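Local structure of arginase (Thermus thermophilus, 2EF5) at residues 74-77 and 78-82; 214-217 and 218-222. The protein probably catalyses the hydrolysis of L-arginine to L-ornithine and urea, using two manganese ions per subunit. All blocks are in the same frame, centred on the assembly; numbering follows the deposited sequence.

How the contacts relate
Both contacts are local, each lying within one continuous piece of chain, but they sit on different layers of the fold. Contact 1 is part of helix 66-81, flanking the parallel sheet: L76 and L80 are buried against strand 87-93, and L76 also against strand 2-8, while V75, E78, R79 and A81 are exposed. Contact 2 lies in the core, where strand 212-217 of that sheet ends and the carboxylates of D217 and, just beyond it, D219 bind two manganese ions. The centres of contact 1 and contact 2 are about 23 Å apart. Backbone hydrogen bonds and apolar packing make up contact 1; in contact 2 acidic groups, metal coordination and a side-chain acceptor dominate.

Contact 1 of 2, residues 74-77 and 78-82; sequences LVLK and ERLAA
With CG anti to the backbone N in L76 (chi1 174°) but anti to the carbonyl carbon in L80 (chi1 -64°), the two leucines, one turn apart, lie side by side and point the same way. L76 CD1 meets L80 CG at 4.1 Å, and L80 CG also sits 3.5 Å from L76 O. The turn beneath them is regular α-helix: L80 N donates to L76 O (3.0 Å), and E78 N, R79 N and A81 N bond in the same way to L74 O, V75 O and K77 O. This is the C-terminal part of helix 66-81, which packs beside the parallel sheet of the α/β arginase fold. The leucine pair faces V91 of strand 87-93 and S102 of helix 99-107, and L76 reaches V6 and V8 as well. On the exposed side E78 swings CG beside its own backbone N (chi1 -53°), laying CG against L74 O, before the extended chain carries the carboxylate along the preceding turn. K77, fully extended, passes A104 of helix 99-107 and ends with NZ hydrogen-bonded to V153 O.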
loop_
_atom_site.group_PDB
_atom_site.type_symbol
_atom_site.label_atom_id
_atom_site.label_comp_id
_atom_site.label_asym_id
_atom_site.label_seq_id
_atom_site.Cartn_x
_atom_site.Cartn_y
_atom_site.Cartn_z
ATOM N N LEU A 74 31.918 -33.046 -8.821
ATOM C CA LEU A 74 31.742 -33.869 -10.014
ATOM C C LEU A 74 31.819 -35.353 -9.658
ATOM O O LEU A 74 31.060 -36.166 -10.178
ATOM C CB LEU A 74 32.807 -33.513 -11.065
ATOM C CG LEU A 74 32.582 -34.026 -12.491
ATOM C CD1 LEU A 74 31.196 -33.616 -12.979
ATOM C CD2 LEU A 74 33.669 -33.463 -13.411
ATOM N N VAL A 75 32.734 -35.702 -8.762
ATOM C CA VAL A 75 32.870 -37.086 -8.329
ATOM C C VAL A 75 31.579 -37.471 -7.608
ATOM O O VAL A 75 31.064 -38.577 -7.782
ATOM C CB VAL A 75 34.068 -37.260 -7.365
ATOM C CG1 VAL A 75 34.093 -38.671 -6.795
ATOM C CG2 VAL A 75 35.365 -36.969 -8.098
ATOM N N LEU A 76 31.061 -36.547 -6.803
ATOM C CA LEU A 76 29.820 -36.784 -6.067
ATOM C C LEU A 76 28.659 -36.994 -7.039
ATOM O O LEU A 76 27.890 -37.941 -6.899
ATOM C CB LEU A 76 29.514 -35.600 -5.147
ATOM C CG LEU A 76 28.174 -35.608 -4.406
ATOM C CD1 LEU A 76 28.107 -36.811 -3.476
ATOM C CD2 LEU A 76 28.024 -34.313 -3.616
ATOM N N LYS A 77 28.536 -36.108 -8.022
ATOM C CA LYS A 77 27.468 -36.213 -9.006
ATOM C C LYS A 77 27.487 -37.585 -9.673
ATOM O O LYS A 77 26.461 -38.253 -9.770
ATOM C CB LYS A 77 27.618 -35.121 -10.065
ATOM C CG LYS A 77 26.637 -35.217 -11.226
ATOM C CD LYS A 77 26.961 -34.186 -12.294
ATOM C CE LYS A 77 26.064 -34.344 -13.513
ATOM N NZ LYS A 77 26.408 -33.351 -14.575
ATOM N N GLU A 78 28.665 -38.007 -10.122
ATOM C CA GLU A 78 28.810 -39.294 -10.794
ATOM C C GLU A 78 28.477 -40.465 -9.883
ATOM O O GLU A 78 27.873 -41.448 -10.318
ATOM C CB GLU A 78 30.235 -39.444 -11.321
ATOM C CG GLU A 78 30.677 -38.276 -12.176
ATOM C CD GLU A 78 32.098 -38.415 -12.671
ATOM O OE1 GLU A 78 32.996 -38.709 -11.849
ATOM O OE2 GLU A 78 32.317 -38.220 -13.884
ATOM N N ARG A 79 28.880 -40.357 -8.621
ATOM C CA ARG A 79 28.619 -41.409 -7.650
ATOM C C ARG A 79 27.124 -41.600 -7.426
ATOM O O ARG A 79 26.646 -42.728 -7.336
ATOM C CB ARG A 79 29.303 -41.084 -6.320
ATOM C CG ARG A 79 29.125 -42.163 -5.270
ATOM C CD ARG A 79 30.032 -43.356 -5.521
ATOM N NE ARG A 79 29.483 -44.581 -4.945
ATOM C CZ ARG A 79 30.219 -45.563 -4.434
ATOM N NH1 ARG A 79 31.543 -45.463 -4.421
ATOM N NH2 ARG A 79 29.635 -46.651 -3.945
ATOM N N LEU A 80 26.390 -40.496 -7.342
ATOM C CA LEU A 80 24.948 -40.556 -7.124
ATOM C C LEU A 80 24.193 -40.997 -8.382
ATOM O O LEU A 80 23.232 -41.765 -8.305
ATOM C CB LEU A 80 24.424 -39.191 -6.653
ATOM C CG LEU A 80 24.915 -38.669 -5.293
ATOM C CD1 LEU A 80 24.241 -37.339 -4.989
ATOM C CD2 LEU A 80 24.601 -39.676 -4.200
ATOM N N ALA A 81 24.630 -40.512 -9.539
ATOM C CA ALA A 81 23.979 -40.860 -10.797
ATOM C C ALA A 81 24.126 -42.351 -11.078
ATOM O O ALA A 81 23.289 -42.952 -11.747
ATOM C CB ALA A 81 24.581 -40.052 -11.945
ATOM N N ALA A 82 25.191 -42.944 -10.556
ATOM C CA ALA A 82 25.448 -44.360 -10.767
ATOM C C ALA A 82 24.670 -45.279 -9.828
ATOM O O ALA A 82 24.651 -46.495 -10.029
ATOM C CB ALA A 82 26.944 -44.636 -10.642
#

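Contact 2 of 2, residues 214-217 and 218-222. With MN (manganese (II) ion), chain G; MN (manganese (II) ion), chain H.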
loop_
_atom_site.group_PDB
_atom_site.type_symbol
_atom_site.label_atom_id
_atom_site.label_comp_id
_atom_site.label_asym_id
_atom_site.label_seq_id
_atom_site.Cartn_x
_atom_site.Cartn_y
_atom_site.Cartn_z
ATOM N N VAL A 214 15.578 -32.465 -0.880
ATOM C CA VAL A 214 15.612 -31.551 0.252
ATOM C C VAL A 214 17.056 -31.275 0.656
ATOM O O VAL A 214 17.812 -32.196 0.926
ATOM C CB VAL A 214 14.854 -32.140 1.461
ATOM C CG1 VAL A 214 15.009 -31.216 2.673
ATOM C CG2 VAL A 214 13.382 -32.328 1.111
ATOM N N SER A 215 17.437 -30.007 0.683
ATOM C CA SER A 215 18.791 -29.649 1.067
ATOM C C SER A 215 18.677 -28.915 2.395
ATOM O O SER A 215 18.200 -27.784 2.454
ATOM C CB SER A 215 19.431 -28.756 -0.004
ATOM O OG SER A 215 20.831 -28.701 0.177
ATOM N N LEU A 216 19.124 -29.565 3.461
ATOM C CA LEU A 216 19.026 -28.994 4.796
ATOM C C LEU A 216 20.335 -28.452 5.363
ATOM O O LEU A 216 21.267 -29.204 5.649
ATOM C CB LEU A 216 18.427 -30.047 5.746
ATOM C CG LEU A 216 18.249 -29.722 7.234
ATOM C CD1 LEU A 216 17.324 -28.517 7.410
ATOM C CD2 LEU A 216 17.666 -30.952 7.939
ATOM N N ASP A 217 20.393 -27.131 5.507
ATOM C CA ASP A 217 21.555 -26.463 6.070
ATOM C C ASP A 217 21.259 -26.325 7.559
ATOM O O ASP A 217 20.221 -25.790 7.940
ATOM C CB ASP A 217 21.732 -25.073 5.453
ATOM C CG ASP A 217 23.026 -24.414 5.877
ATOM O OD1 ASP A 217 23.350 -24.460 7.079
ATOM O OD2 ASP A 217 23.724 -23.841 5.015
ATOM N N ALA A 218 22.169 -26.817 8.393
ATOM C CA ALA A 218 21.987 -26.770 9.838
ATOM C C ALA A 218 21.707 -25.373 10.364
ATOM O O ALA A 218 21.030 -25.222 11.381
ATOM C CB ALA A 218 23.225 -27.343 10.541
ATOM N N ASP A 219 22.216 -24.352 9.682
ATOM C CA ASP A 219 22.015 -22.996 10.161
ATOM C C ASP A 219 20.599 -22.455 10.048
ATOM O O ASP A 219 20.350 -21.332 10.454
ATOM C CB ASP A 219 22.996 -22.021 9.497
ATOM C CG ASP A 219 22.655 -21.722 8.049
ATOM O OD1 ASP A 219 21.563 -22.079 7.570
ATOM O OD2 ASP A 219 23.501 -21.100 7.384
ATOM N N VAL A 220 19.668 -23.238 9.504
ATOM C CA VAL A 220 18.288 -22.766 9.397
ATOM C C VAL A 220 17.670 -22.797 10.794
ATOM O O VAL A 220 16.747 -22.049 11.098
ATOM C CB VAL A 220 17.444 -23.653 8.444
ATOM C CG1 VAL A 220 17.161 -25.002 9.086
ATOM C CG2 VAL A 220 16.152 -22.944 8.090
ATOM N N LEU A 221 18.199 -23.674 11.637
ATOM C CA LEU A 221 17.718 -23.823 13.003
ATOM C C LEU A 221 18.226 -22.653 13.818
ATOM O O LEU A 221 19.289 -22.114 13.535
ATOM C CB LEU A 221 18.247 -25.119 13.616
ATOM C CG LEU A 221 17.811 -26.414 12.939
ATOM C CD1 LEU A 221 18.629 -27.569 13.482
ATOM C CD2 LEU A 221 16.321 -26.637 13.169
ATOM N N ASP A 222 17.478 -22.260 14.835
ATOM C CA ASP A 222 17.924 -21.148 15.652
ATOM C C ASP A 222 19.292 -21.515 16.230
ATOM O O ASP A 222 19.531 -22.674 16.575
ATOM C CB ASP A 222 16.935 -20.877 16.790
ATOM C CG ASP A 222 17.192 -19.557 17.459
ATOM O OD1 ASP A 222 16.844 -18.512 16.862
ATOM O OD2 ASP A 222 17.768 -19.551 18.570
HETATM MN MN MN G . 23.417 -21.376 5.189
HETATM MN MN MN H . 23.596 -22.978 2.726
#
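Strand 212-217 ends at D217 and the chain turns at once into a short 3-10 segment, 218-220, with V220 N bonded to D217 O at 3.0 Å. The side chain of D217 takes part in the same turn. Its CG lies anti to the backbone N (chi1 -173°), a setting in which OD1 accepts D219 N at 2.8 Å, on the anti side and 22° out of the carboxylate plane, while OD2 is left to face the metals. D217 OD2 bridges them, 2.4 Å from the manganese of chain H and 2.5 Å from that of chain G. D219 adds a second ligand to the chain G ion through OD2, at 2.2 Å. The pair forms a DxD arrangement at the C-terminal end of a strand of the parallel α/β sheet, the location of the binuclear manganese centre of arginases. D118 also bridges the two ions, H120 belongs to the site of the ion that D219 binds, and H96 and D122 bind the other ion. The D217 and D219 carboxylates are stacked with their planes 8° apart, which brings D217 OD1 within 3.0 Å of D219 OD1; the cations, together with the N-H groups of D219 and A119 donated to these two oxygens, probably offset the repulsion. S215, earlier on the strand, contributes a second shell: its OG is hydrogen-bonded to H96 NE2, which probably helps to orient the imidazole whose ND1 binds metal. Away from the ions, L216 and V220 cross at about a right angle, with L216 CD1 3.9 Å from V220 CG1, and both pack on V117 of the neighbouring strand 113-117.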